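Local atomic coordinates of probable 3-hydroxybutyryl-CoA dehydrogenase (Escherichia coli, PDB entry 3MOG), a protein that oxidises (3S)-3-hydroxyadipyl-CoA to 3-oxoadipyl-CoA with NAD+ as acceptor, a step of phenylacetate degradation. Residues 349-354 with 376-381; 222-227 with 345-350; 296-301 with 367-372. All blocks are in the same frame, centred on the assembly; numbering follows the deposited sequence.

Contact 1. Residues 349-354 with 376-381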
ATOM      1  N   GLY C 349     -24.917 -24.538 -12.587  1.00 58.47           N
ATOM      2  CA  GLY C 349     -26.226 -23.893 -12.665  1.00 59.63           C
ATOM      3  C   GLY C 349     -26.660 -23.507 -14.069  1.00 60.11           C
ATOM      4  O   GLY C 349     -25.860 -23.505 -15.004  1.00 54.26           O
ATOM      5  N   LYS C 350     -27.940 -23.186 -14.215  1.00 61.68           N
ATOM      6  CA  LYS C 350     -28.507 -22.903 -15.528  1.00 67.67           C
ATOM      7  C   LYS C 350     -28.125 -21.526 -16.055  1.00 64.97           C
ATOM      8  O   LYS C 350     -28.033 -21.324 -17.258  1.00 66.57           O
ATOM      9  CB  LYS C 350     -30.025 -23.087 -15.513  1.00 71.55           C
ATOM     10  CG  LYS C 350     -30.439 -24.537 -15.694  1.00 83.86           C
ATOM     11  CD  LYS C 350     -31.448 -24.968 -14.644  1.00 95.99           C
ATOM     12  CE  LYS C 350     -31.475 -26.486 -14.520  1.00104.58           C
ATOM     13  NZ  LYS C 350     -32.153 -26.938 -13.269  1.00110.30           N
ATOM     14  N   VAL C 351     -27.884 -20.585 -15.153  1.00 64.19           N
ATOM     15  CA  VAL C 351     -27.486 -19.250 -15.570  1.00 63.49           C
ATOM     16  C   VAL C 351     -26.027 -19.236 -16.004  1.00 64.62           C
ATOM     17  O   VAL C 351     -25.147 -19.715 -15.294  1.00 68.79           O
ATOM     18  CB  VAL C 351     -27.830 -18.195 -14.508  1.00 65.38           C
ATOM     19  CG1 VAL C 351     -27.058 -16.907 -14.734  1.00 65.81           C
ATOM     20  CG2 VAL C 351     -29.334 -17.930 -14.538  1.00 61.48           C
ATOM     21  N   VAL C 352     -25.808 -18.709 -17.205  1.00 62.85           N
ATOM     22  CA  VAL C 352     -24.516 -18.695 -17.870  1.00 57.53           C
ATOM     23  C   VAL C 352     -24.271 -17.256 -18.377  1.00 59.31           C
ATOM     24  O   VAL C 352     -25.183 -16.647 -18.956  1.00 58.31           O
ATOM     25  CB  VAL C 352     -24.575 -19.708 -19.041  1.00 60.89           C
ATOM     26  CG1 VAL C 352     -23.712 -19.302 -20.202  1.00 60.87           C
ATOM     27  CG2 VAL C 352     -24.231 -21.105 -18.571  1.00 58.15           C
ATOM     28  N   THR C 353     -23.080 -16.688 -18.148  1.00 54.99           N
ATOM     29  CA  THR C 353     -22.758 -15.414 -18.817  1.00 50.67           C
ATOM     30  C   THR C 353     -21.811 -15.586 -20.004  1.00 48.53           C
ATOM     31  O   THR C 353     -20.999 -16.513 -20.042  1.00 49.11           O
ATOM     32  CB  THR C 353     -22.325 -14.229 -17.872  1.00 51.69           C
ATOM     33  OG1 THR C 353     -20.993 -14.417 -17.386  1.00 59.77           O
ATOM     34  CG2 THR C 353     -23.273 -14.059 -16.712  1.00 54.72           C
ATOM     35  N   ILE C 354     -21.957 -14.706 -20.995  1.00 44.21           N
ATOM     36  CA  ILE C 354     -21.157 -14.771 -22.222  1.00 44.90           C
ATOM     37  C   ILE C 354     -20.717 -13.377 -22.652  1.00 46.53           C
ATOM     38  O   ILE C 354     -21.312 -12.381 -22.255  1.00 45.51           O
ATOM     39  CB  ILE C 354     -21.912 -15.450 -23.427  1.00 49.90           C
ATOM     40  CG1 ILE C 354     -23.026 -14.544 -23.970  1.00 54.38           C
ATOM     41  CG2 ILE C 354     -22.448 -16.848 -23.057  1.00 48.37           C
ATOM     42  CD1 ILE C 354     -23.369 -14.797 -25.419  1.00 62.07           C
ATOM     43  N   GLY C 376     -30.417 -25.978 -22.300  1.00 67.17           N
ATOM     44  CA  GLY C 376     -31.137 -25.686 -21.061  1.00 68.28           C
ATOM     45  C   GLY C 376     -30.716 -24.397 -20.374  1.00 70.14           C
ATOM     46  O   GLY C 376     -31.353 -23.950 -19.415  1.00 72.82           O
ATOM     47  N   LYS C 377     -29.652 -23.787 -20.873  1.00 69.04           N
ATOM     48  CA  LYS C 377     -29.055 -22.656 -20.181  1.00 69.35           C
ATOM     49  C   LYS C 377     -29.749 -21.340 -20.482  1.00 68.99           C
ATOM     50  O   LYS C 377     -30.255 -21.132 -21.590  1.00 69.28           O
ATOM     51  CB  LYS C 377     -27.554 -22.596 -20.467  1.00 69.29           C
ATOM     52  CG  LYS C 377     -26.789 -23.625 -19.634  1.00 73.75           C
ATOM     53  CD  LYS C 377     -25.659 -24.276 -20.398  1.00 82.84           C
ATOM     54  CE  LYS C 377     -25.198 -25.539 -19.673  1.00 86.33           C
ATOM     55  NZ  LYS C 377     -24.255 -26.356 -20.490  1.00 90.87           N
ATOM     56  N   THR C 378     -29.816 -20.488 -19.458  1.00 69.08           N
ATOM     57  CA  THR C 378     -30.211 -19.091 -19.610  1.00 67.37           C
ATOM     58  C   THR C 378     -28.951 -18.279 -19.903  1.00 62.53           C
ATOM     59  O   THR C 378     -28.044 -18.202 -19.065  1.00 59.35           O
ATOM     60  CB  THR C 378     -30.860 -18.523 -18.332  1.00 69.47           C
ATOM     61  OG1 THR C 378     -31.915 -19.386 -17.886  1.00 70.22           O
ATOM     62  CG2 THR C 378     -31.411 -17.125 -18.593  1.00 68.44           C
ATOM     63  N   VAL C 379     -28.907 -17.685 -21.090  1.00 60.35           N
ATOM     64  CA  VAL C 379     -27.750 -16.922 -21.553  1.00 59.73           C
ATOM     65  C   VAL C 379     -27.888 -15.435 -21.237  1.00 58.70           C
ATOM     66  O   VAL C 379     -28.778 -14.772 -21.768  1.00 61.80           O
ATOM     67  CB  VAL C 379     -27.554 -17.086 -23.079  1.00 59.04           C
ATOM     68  CG1 VAL C 379     -26.291 -16.375 -23.544  1.00 62.23           C
ATOM     69  CG2 VAL C 379     -27.502 -18.546 -23.453  1.00 55.36           C
ATOM     70  N   LEU C 380     -27.003 -14.917 -20.378  1.00 56.08           N
ATOM     71  CA  LEU C 380     -26.927 -13.470 -20.101  1.00 52.45           C
ATOM     72  C   LEU C 380     -25.692 -12.876 -20.746  1.00 52.33           C
ATOM     73  O   LEU C 380     -24.598 -13.410 -20.590  1.00 59.70           O
ATOM     74  CB  LEU C 380     -26.883 -13.198 -18.601  1.00 50.34           C
ATOM     75  CG  LEU C 380     -28.096 -13.563 -17.756  1.00 49.22           C
ATOM     76  CD1 LEU C 380     -27.739 -13.500 -16.302  1.00 50.41           C
ATOM     77  CD2 LEU C 380     -29.263 -12.632 -18.042  1.00 54.24           C
ATOM     78  N   GLN C 381     -25.856 -11.774 -21.471  1.00 54.18           N
ATOM     79  CA  GLN C 381     -24.728 -11.162 -22.165  1.00 57.07           C
ATOM     80  C   GLN C 381     -24.160  -9.971 -21.399  1.00 59.32           C
ATOM     81  O   GLN C 381     -24.904  -9.057 -21.023  1.00 59.80           O
ATOM     82  CB  GLN C 381     -25.112 -10.750 -23.588  1.00 58.13           C
ATOM     83  CG  GLN C 381     -23.909 -10.481 -24.467  1.00 53.69           C
ATOM     84  CD  GLN C 381     -24.253 -10.289 -25.938  1.00 65.28           C
ATOM     85  OE1 GLN C 381     -25.402 -10.461 -26.364  1.00 65.52           O
ATOM     86  NE2 GLN C 381     -23.241  -9.942 -26.729  1.00 56.41           N
TER
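I354, L380 and V352 lose the most surface where two neighbouring strands, 351-354 and 378-381, run parallel with their axes turned 33° against each other. V351, V352, T353 and I354 pair in order with T378, V379, L380 and Q381. L380 brackets T353 in the way proper to parallel strands: its N gives a practically straight bond (178° at the hydrogen) to V352 O at 2.9 Å, while its O accepts I354 N at 3.0 Å. The same carbonyl also receives a C-H contact, T353 CA lying 3.2 Å from L380 O. V352 brackets V379 likewise, its N bonding to T378 O. Donors in these three bonds sit nearly along the C=O axis, whereas T378 N meets K350 O from above the carbonyl plane, where the ladder begins.

The side chains reach diagonally across these pairs. I354 holds CG1 in the crowded position between N and the carbonyl carbon (chi1 72°), so that CG1, CG2 and CD1 all gather against CG1 of V379; I354 CD1 comes within 3.8 Å of V379 CG1. On the same face, V352 CG2 presses on the aliphatic part of K377, 3.7 Å from K377 CG, and the lysine chain, bent at chi2, leads its end away. On the opposite face the side chains of L380 and V351 cross obliquely, CD1 of L380 3.8 Å from CG1 of V351.

Helix 362-373, which links the two strands as a beta-alpha-beta unit, packs through I369 and L372 on the face carrying I354 and V379. Helix 213-223 touches V351, T353 and L380 on the other. Strand 351-356 lies between the antiparallel strand 341-345 and 378-381, the outermost strand of the sheet within this chain.

Contact 2. Residues 222-227 with 345-350; sequences DGAGFP and DKMAGK
One hydrogen bond joins the end of helix 213-223 to the loop between strands 341-345 and 351-356: G349 N donates to G223 O at 3.1 Å. The bond is bent (138° at the hydrogen), but the donor lies in the carbonyl plane on a lone pair. Beside it runs a weaker polar contact, with G349 CA approaching D222 O to 3.3 Å and directing a C-H at that oxygen. Two successive carbonyls of the helix end therefore converge on one glycine, which has no side chain and lets its backbone come close to both. K350 N is near D222 O too, but badly angled for a bond; the same oxygen has a probable partner in the backbone N of V351.

Apolar contact is slight. M347 directs its CB at the helix end, 4.0 Å from G223 O, and then leaves: CG stands anti to the carbonyl carbon (chi1 -73°) and the chain beyond is extended. SD passes 4.4 Å from A224 CB, and the far part of the side chain goes on to W432 and L436 of helix 429-436, and to I390 and W391. Where the loop begins, D345 accepts the backbone N-H groups of L389, I390 and W391, at the start of helix 390-406.

Carbonyls in the last turn of a helix generally lack the N-H donor that the residue four on would otherwise supply, and the negative end of the helix dipole would probably strengthen their pull on N-H and C-H groups. Here G349 supplies both to them, so that backbone polarity, more than side-chain burial, ties helix 213-223, of the first 3-hydroxyacyl-CoA dehydrogenase C-terminal domain, to the reduced Rossmann-fold domain.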
ATOM      1  N   ASP C 222     -27.364 -18.259  -9.443  1.00 56.03           N
ATOM      2  CA  ASP C 222     -27.987 -19.295 -10.269  1.00 59.58           C
ATOM      3  C   ASP C 222     -27.024 -19.928 -11.273  1.00 59.48           C
ATOM      4  O   ASP C 222     -27.378 -20.904 -11.932  1.00 57.95           O
ATOM      5  CB  ASP C 222     -29.251 -18.772 -10.965  1.00 60.17           C
ATOM      6  CG  ASP C 222     -30.313 -18.303  -9.984  1.00 62.13           C
ATOM      7  OD1 ASP C 222     -30.826 -17.182 -10.167  1.00 67.99           O
ATOM      8  OD2 ASP C 222     -30.627 -19.041  -9.028  1.00 69.57           O
ATOM      9  N   GLY C 223     -25.817 -19.366 -11.380  1.00 52.76           N
ATOM     10  CA  GLY C 223     -24.733 -19.994 -12.116  1.00 48.82           C
ATOM     11  C   GLY C 223     -23.824 -20.780 -11.185  1.00 51.78           C
ATOM     12  O   GLY C 223     -23.692 -21.995 -11.328  1.00 50.73           O
ATOM     13  N   ALA C 224     -23.214 -20.092 -10.218  1.00 49.95           N
ATOM     14  CA  ALA C 224     -22.201 -20.709  -9.338  1.00 49.53           C
ATOM     15  C   ALA C 224     -22.787 -21.450  -8.137  1.00 47.80           C
ATOM     16  O   ALA C 224     -22.078 -22.158  -7.441  1.00 46.92           O
ATOM     17  CB  ALA C 224     -21.184 -19.666  -8.871  1.00 44.27           C
ATOM     18  N   GLY C 225     -24.074 -21.256  -7.878  1.00 52.19           N
ATOM     19  CA  GLY C 225     -24.751 -21.953  -6.792  1.00 49.56           C
ATOM     20  C   GLY C 225     -24.664 -21.324  -5.406  1.00 52.41           C
ATOM     21  O   GLY C 225     -24.971 -21.993  -4.418  1.00 49.79           O
ATOM     22  N   PHE C 226     -24.236 -20.062  -5.311  1.00 50.47           N
ATOM     23  CA  PHE C 226     -24.245 -19.346  -4.026  1.00 48.64           C
ATOM     24  C   PHE C 226     -25.707 -19.065  -3.659  1.00 51.12           C
ATOM     25  O   PHE C 226     -26.507 -18.826  -4.544  1.00 53.17           O
ATOM     26  CB  PHE C 226     -23.477 -18.024  -4.127  1.00 46.61           C
ATOM     27  CG  PHE C 226     -21.971 -18.168  -4.218  1.00 40.67           C
ATOM     28  CD1 PHE C 226     -21.198 -18.299  -3.078  1.00 48.93           C
ATOM     29  CD2 PHE C 226     -21.324 -18.125  -5.453  1.00 35.74           C
ATOM     30  CE1 PHE C 226     -19.790 -18.396  -3.162  1.00 43.87           C
ATOM     31  CE2 PHE C 226     -19.937 -18.220  -5.548  1.00 42.66           C
ATOM     32  CZ  PHE C 226     -19.166 -18.360  -4.403  1.00 41.85           C
ATOM     33  N   PRO C 227     -26.070 -19.121  -2.365  1.00 54.05           N
ATOM     34  CA  PRO C 227     -27.483 -18.907  -2.004  1.00 56.85           C
ATOM     35  C   PRO C 227     -27.993 -17.486  -2.275  1.00 58.11           C
ATOM     36  O   PRO C 227     -29.165 -17.316  -2.603  1.00 51.65           O
ATOM     37  CB  PRO C 227     -27.526 -19.211  -0.504  1.00 56.34           C
ATOM     38  CG  PRO C 227     -26.109 -19.103  -0.035  1.00 57.84           C
ATOM     39  CD  PRO C 227     -25.254 -19.500  -1.200  1.00 58.12           C
ATOM     40  N   ASP C 345     -18.742 -18.106 -19.274  1.00 47.51           N
ATOM     41  CA  ASP C 345     -18.467 -18.162 -17.860  1.00 46.53           C
ATOM     42  C   ASP C 345     -19.556 -19.027 -17.263  1.00 47.01           C
ATOM     43  O   ASP C 345     -20.686 -18.565 -17.068  1.00 46.81           O
ATOM     44  CB  ASP C 345     -18.592 -16.742 -17.315  1.00 42.24           C
ATOM     45  CG  ASP C 345     -18.211 -16.617 -15.865  1.00 49.53           C
ATOM     46  OD1 ASP C 345     -18.781 -15.730 -15.187  1.00 49.03           O
ATOM     47  OD2 ASP C 345     -17.332 -17.372 -15.407  1.00 52.81           O
ATOM     48  N   LYS C 346     -19.237 -20.287 -16.982  1.00 49.15           N
ATOM     49  CA  LYS C 346     -20.267 -21.221 -16.507  1.00 48.72           C
ATOM     50  C   LYS C 346     -19.752 -22.200 -15.476  1.00 46.16           C
ATOM     51  O   LYS C 346     -18.574 -22.570 -15.510  1.00 46.78           O
ATOM     52  CB  LYS C 346     -20.903 -21.999 -17.673  1.00 48.31           C
ATOM     53  CG  LYS C 346     -19.947 -22.908 -18.453  1.00 51.48           C
ATOM     54  CD  LYS C 346     -20.674 -24.050 -19.163  1.00 63.15           C
ATOM     55  CE  LYS C 346     -19.738 -24.772 -20.145  1.00 69.06           C
ATOM     56  NZ  LYS C 346     -20.345 -25.992 -20.762  1.00 75.72           N
ATOM     57  N   MET C 347     -20.631 -22.590 -14.549  1.00 46.42           N
ATOM     58  CA  MET C 347     -20.405 -23.791 -13.732  1.00 54.20           C
ATOM     59  C   MET C 347     -21.558 -24.781 -13.917  1.00 58.75           C
ATOM     60  O   MET C 347     -21.843 -25.150 -15.049  1.00 61.52           O
ATOM     61  CB  MET C 347     -20.094 -23.460 -12.269  1.00 46.43           C
ATOM     62  CG  MET C 347     -18.673 -22.870 -12.100  1.00 50.04           C
ATOM     63  SD  MET C 347     -18.193 -22.492 -10.405  1.00 40.21           S
ATOM     64  CE  MET C 347     -16.561 -21.851 -10.687  1.00 38.02           C
ATOM     65  N   ALA C 348     -22.220 -25.208 -12.842  1.00 62.07           N
ATOM     66  CA  ALA C 348     -23.249 -26.258 -12.960  1.00 61.16           C
ATOM     67  C   ALA C 348     -24.654 -25.706 -13.170  1.00 60.42           C
ATOM     68  O   ALA C 348     -25.473 -26.323 -13.857  1.00 59.28           O
ATOM     69  CB  ALA C 348     -23.222 -27.189 -11.757  1.00 58.02           C
ATOM     70  N   GLY C 349     -24.917 -24.538 -12.587  1.00 58.47           N
ATOM     71  CA  GLY C 349     -26.226 -23.893 -12.665  1.00 59.63           C
ATOM     72  C   GLY C 349     -26.660 -23.507 -14.069  1.00 60.11           C
ATOM     73  O   GLY C 349     -25.860 -23.505 -15.004  1.00 54.26           O
ATOM     74  N   LYS C 350     -27.940 -23.186 -14.215  1.00 61.68           N
ATOM     75  CA  LYS C 350     -28.507 -22.903 -15.528  1.00 67.67           C
ATOM     76  C   LYS C 350     -28.125 -21.526 -16.055  1.00 64.97           C
ATOM     77  O   LYS C 350     -28.033 -21.324 -17.258  1.00 66.57           O
ATOM     78  CB  LYS C 350     -30.025 -23.087 -15.513  1.00 71.55           C
ATOM     79  CG  LYS C 350     -30.439 -24.537 -15.694  1.00 83.86           C
ATOM     80  CD  LYS C 350     -31.448 -24.968 -14.644  1.00 95.99           C
ATOM     81  CE  LYS C 350     -31.475 -26.486 -14.520  1.00104.58           C
ATOM     82  NZ  LYS C 350     -32.153 -26.938 -13.269  1.00110.30           N
TER

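Contact 3. Residues 296-301 with 367-372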
ATOM      1  N   GLU C 296     -33.783 -13.876 -25.533  1.00 71.05           N
ATOM      2  CA  GLU C 296     -34.863 -14.615 -26.201  1.00 74.98           C
ATOM      3  C   GLU C 296     -34.284 -15.708 -27.094  1.00 73.28           C
ATOM      4  O   GLU C 296     -33.155 -15.575 -27.590  1.00 71.48           O
ATOM      5  CB  GLU C 296     -35.744 -13.675 -27.035  1.00 80.05           C
ATOM      6  CG  GLU C 296     -36.869 -12.985 -26.256  1.00 90.61           C
ATOM      7  CD  GLU C 296     -36.388 -11.827 -25.388  1.00 98.97           C
ATOM      8  OE1 GLU C 296     -35.426 -11.127 -25.779  1.00104.54           O
ATOM      9  OE2 GLU C 296     -36.986 -11.608 -24.313  1.00100.02           O
ATOM     10  N   ALA C 297     -35.050 -16.783 -27.274  1.00 69.87           N
ATOM     11  CA  ALA C 297     -34.627 -17.907 -28.106  1.00 72.34           C
ATOM     12  C   ALA C 297     -34.349 -17.449 -29.528  1.00 76.72           C
ATOM     13  O   ALA C 297     -35.176 -16.783 -30.157  1.00 78.09           O
ATOM     14  CB  ALA C 297     -35.660 -19.024 -28.093  1.00 66.14           C
ATOM     15  N   VAL C 298     -33.152 -17.764 -30.006  1.00 80.33           N
ATOM     16  CA  VAL C 298     -32.825 -17.576 -31.408  1.00 85.33           C
ATOM     17  C   VAL C 298     -33.524 -18.717 -32.161  1.00 89.87           C
ATOM     18  O   VAL C 298     -33.653 -19.828 -31.624  1.00 89.17           O
ATOM     19  CB  VAL C 298     -31.297 -17.567 -31.644  1.00 82.13           C
ATOM     20  CG1 VAL C 298     -30.960 -16.867 -32.951  1.00 86.19           C
ATOM     21  CG2 VAL C 298     -30.593 -16.851 -30.504  1.00 84.31           C
ATOM     22  N   SER C 299     -33.997 -18.431 -33.376  1.00 92.29           N
ATOM     23  CA  SER C 299     -34.809 -19.374 -34.153  1.00 95.54           C
ATOM     24  C   SER C 299     -34.034 -20.615 -34.612  1.00 99.00           C
ATOM     25  O   SER C 299     -32.803 -20.591 -34.712  1.00 95.92           O
ATOM     26  CB  SER C 299     -35.437 -18.664 -35.357  1.00 94.63           C
ATOM     27  OG  SER C 299     -34.439 -18.139 -36.216  1.00 93.56           O
ATOM     28  N   ASP C 300     -34.774 -21.690 -34.892  1.00104.52           N
ATOM     29  CA  ASP C 300     -34.214 -22.964 -35.370  1.00108.11           C
ATOM     30  C   ASP C 300     -33.510 -22.860 -36.725  1.00109.20           C
ATOM     31  O   ASP C 300     -32.754 -23.753 -37.106  1.00109.33           O
ATOM     32  CB  ASP C 300     -35.308 -24.035 -35.443  1.00109.38           C
ATOM     33  CG  ASP C 300     -35.771 -24.496 -34.074  1.00114.13           C
ATOM     34  OD1 ASP C 300     -36.328 -23.674 -33.312  1.00117.84           O
ATOM     35  OD2 ASP C 300     -35.587 -25.692 -33.765  1.00114.53           O
ATOM     36  N   SER C 301     -33.763 -21.767 -37.440  1.00111.66           N
ATOM     37  CA  SER C 301     -33.100 -21.478 -38.710  1.00113.93           C
ATOM     38  C   SER C 301     -31.646 -21.046 -38.519  1.00111.73           C
ATOM     39  O   SER C 301     -30.841 -21.125 -39.451  1.00111.88           O
ATOM     40  CB  SER C 301     -33.862 -20.385 -39.462  1.00116.31           C
ATOM     41  OG  SER C 301     -33.735 -19.121 -38.822  1.00117.35           O
ATOM     42  N   LYS C 367     -25.264 -17.904 -33.383  1.00 54.02           N
ATOM     43  CA  LYS C 367     -24.995 -19.362 -33.435  1.00 65.97           C
ATOM     44  C   LYS C 367     -24.617 -19.944 -32.061  1.00 68.85           C
ATOM     45  O   LYS C 367     -25.141 -20.994 -31.655  1.00 71.77           O
ATOM     46  CB  LYS C 367     -23.896 -19.700 -34.450  1.00 62.79           C
ATOM     47  CG  LYS C 367     -24.321 -19.613 -35.904  1.00 76.91           C
ATOM     48  CD  LYS C 367     -23.133 -19.857 -36.831  1.00 86.53           C
ATOM     49  CE  LYS C 367     -23.538 -19.766 -38.299  1.00 87.97           C
ATOM     50  NZ  LYS C 367     -22.424 -20.183 -39.202  1.00 87.44           N
ATOM     51  N   ALA C 368     -23.716 -19.250 -31.358  1.00 66.97           N
ATOM     52  CA  ALA C 368     -23.273 -19.651 -30.024  1.00 63.74           C
ATOM     53  C   ALA C 368     -24.386 -19.527 -28.986  1.00 61.38           C
ATOM     54  O   ALA C 368     -24.515 -20.395 -28.124  1.00 58.02           O
ATOM     55  CB  ALA C 368     -22.050 -18.849 -29.603  1.00 63.92           C
ATOM     56  N   ILE C 369     -25.187 -18.462 -29.078  1.00 59.68           N
ATOM     57  CA  ILE C 369     -26.307 -18.257 -28.147  1.00 61.11           C
ATOM     58  C   ILE C 369     -27.346 -19.370 -28.330  1.00 62.55           C
ATOM     59  O   ILE C 369     -27.842 -19.926 -27.338  1.00 64.14           O
ATOM     60  CB  ILE C 369     -26.969 -16.846 -28.305  1.00 60.35           C
ATOM     61  CG1 ILE C 369     -25.981 -15.743 -27.923  1.00 57.26           C
ATOM     62  CG2 ILE C 369     -28.252 -16.724 -27.457  1.00 53.20           C
ATOM     63  CD1 ILE C 369     -26.455 -14.317 -28.226  1.00 62.08           C
ATOM     64  N   TYR C 370     -27.641 -19.695 -29.594  1.00 56.53           N
ATOM     65  CA  TYR C 370     -28.582 -20.762 -29.939  1.00 64.47           C
ATOM     66  C   TYR C 370     -28.135 -22.092 -29.335  1.00 63.30           C
ATOM     67  O   TYR C 370     -28.899 -22.734 -28.618  1.00 64.55           O
ATOM     68  CB  TYR C 370     -28.767 -20.901 -31.470  1.00 65.42           C
ATOM     69  CG  TYR C 370     -29.661 -22.077 -31.867  1.00 73.45           C
ATOM     70  CD1 TYR C 370     -31.059 -21.959 -31.859  1.00 78.40           C
ATOM     71  CD2 TYR C 370     -29.109 -23.311 -32.230  1.00 78.70           C
ATOM     72  CE1 TYR C 370     -31.882 -23.042 -32.201  1.00 80.94           C
ATOM     73  CE2 TYR C 370     -29.917 -24.398 -32.566  1.00 87.47           C
ATOM     74  CZ  TYR C 370     -31.301 -24.257 -32.555  1.00 90.43           C
ATOM     75  OH  TYR C 370     -32.091 -25.334 -32.896  1.00 91.40           O
ATOM     76  N   TYR C 371     -26.899 -22.486 -29.630  1.00 62.48           N
ATOM     77  CA  TYR C 371     -26.322 -23.726 -29.114  1.00 67.42           C
ATOM     78  C   TYR C 371     -26.499 -23.885 -27.608  1.00 68.61           C
ATOM     79  O   TYR C 371     -26.854 -24.968 -27.130  1.00 69.64           O
ATOM     80  CB  TYR C 371     -24.835 -23.822 -29.474  1.00 65.63           C
ATOM     81  CG  TYR C 371     -24.133 -24.976 -28.796  1.00 71.99           C
ATOM     82  CD1 TYR C 371     -23.230 -24.756 -27.743  1.00 70.81           C
ATOM     83  CD2 TYR C 371     -24.387 -26.293 -29.185  1.00 73.81           C
ATOM     84  CE1 TYR C 371     -22.594 -25.818 -27.109  1.00 69.38           C
ATOM     85  CE2 TYR C 371     -23.761 -27.363 -28.556  1.00 69.91           C
ATOM     86  CZ  TYR C 371     -22.861 -27.119 -27.526  1.00 78.43           C
ATOM     87  OH  TYR C 371     -22.241 -28.179 -26.910  1.00 84.92           O
ATOM     88  N   LEU C 372     -26.255 -22.798 -26.876  1.00 63.59           N
ATOM     89  CA  LEU C 372     -26.324 -22.807 -25.424  1.00 62.88           C
ATOM     90  C   LEU C 372     -27.746 -22.969 -24.916  1.00 64.38           C
ATOM     91  O   LEU C 372     -27.989 -23.748 -23.988  1.00 61.59           O
ATOM     92  CB  LEU C 372     -25.695 -21.533 -24.849  1.00 63.74           C
ATOM     93  CG  LEU C 372     -24.173 -21.420 -24.971  1.00 58.87           C
ATOM     94  CD1 LEU C 372     -23.700 -20.023 -24.601  1.00 61.09           C
ATOM     95  CD2 LEU C 372     -23.496 -22.474 -24.116  1.00 56.95           C
TER
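V298 supplies the apolar part of this surface contact between the loop 296-301 and helix 362-373. Its CB points toward the helix, and CG2, anti to the carbonyl carbon, meets I369 CG2 at 3.8 Å, the two side chains crossing at about a right angle. V298 CB also lies 4.2 Å from Y370 CB.

Weakly polar contacts with the Y370 ring make up the rest. CG of Y370 stands anti to its backbone N (chi1 176°), which carries the ring out alongside the loop. V298 O lies at the ring edge, in its plane, 3.4 Å from Y370 CD1, while S299 O comes in obliquely, 3.6 Å from the same CD1. At the far end D300 OD2 stops 3.6 Å from Y370 OH, the carboxylate turned 74° from the ring plane; this is proximity without a hydrogen bond.

Hydrogen bonds are found within the loop and to Q373 next to the contact. S299 OG and S301 OG are 2.9 Å apart and share one. Q373, the next residue but two after Y370, uses both ends of its amide, NE2 to E296 O and OE1 to V298 N, and so fixes the loop backbone to the end of the helix.

The helix segment thus offers the loop a methyl contact and a ring edge whose slightly positive C-H groups suit backbone carbonyl oxygens, while Q373 adds direct hydrogen bonds to the loop backbone.

In the fold
Contacts 1 and 2 are both partly buried; contact 1 has the larger share of buried residues (five of eleven) and a ladder of backbone bonds inside the sheet. Contact 2 is smaller, a junction between domains made by helix-end carbonyls. Contact 3 lies at the surface and relies on apolar and ring-edge touches. Contacts 1 and 2 share G349 and K350: loop 345-350 passes the helix end and runs on into strand 351-356, with T353 O probably bonded to D345 N. Helix 362-373, which carries one side of contact 3, links and packs on the strands of contact 1. Contacts 2 and 3 do not touch, their nearest atoms being about 6 Å apart.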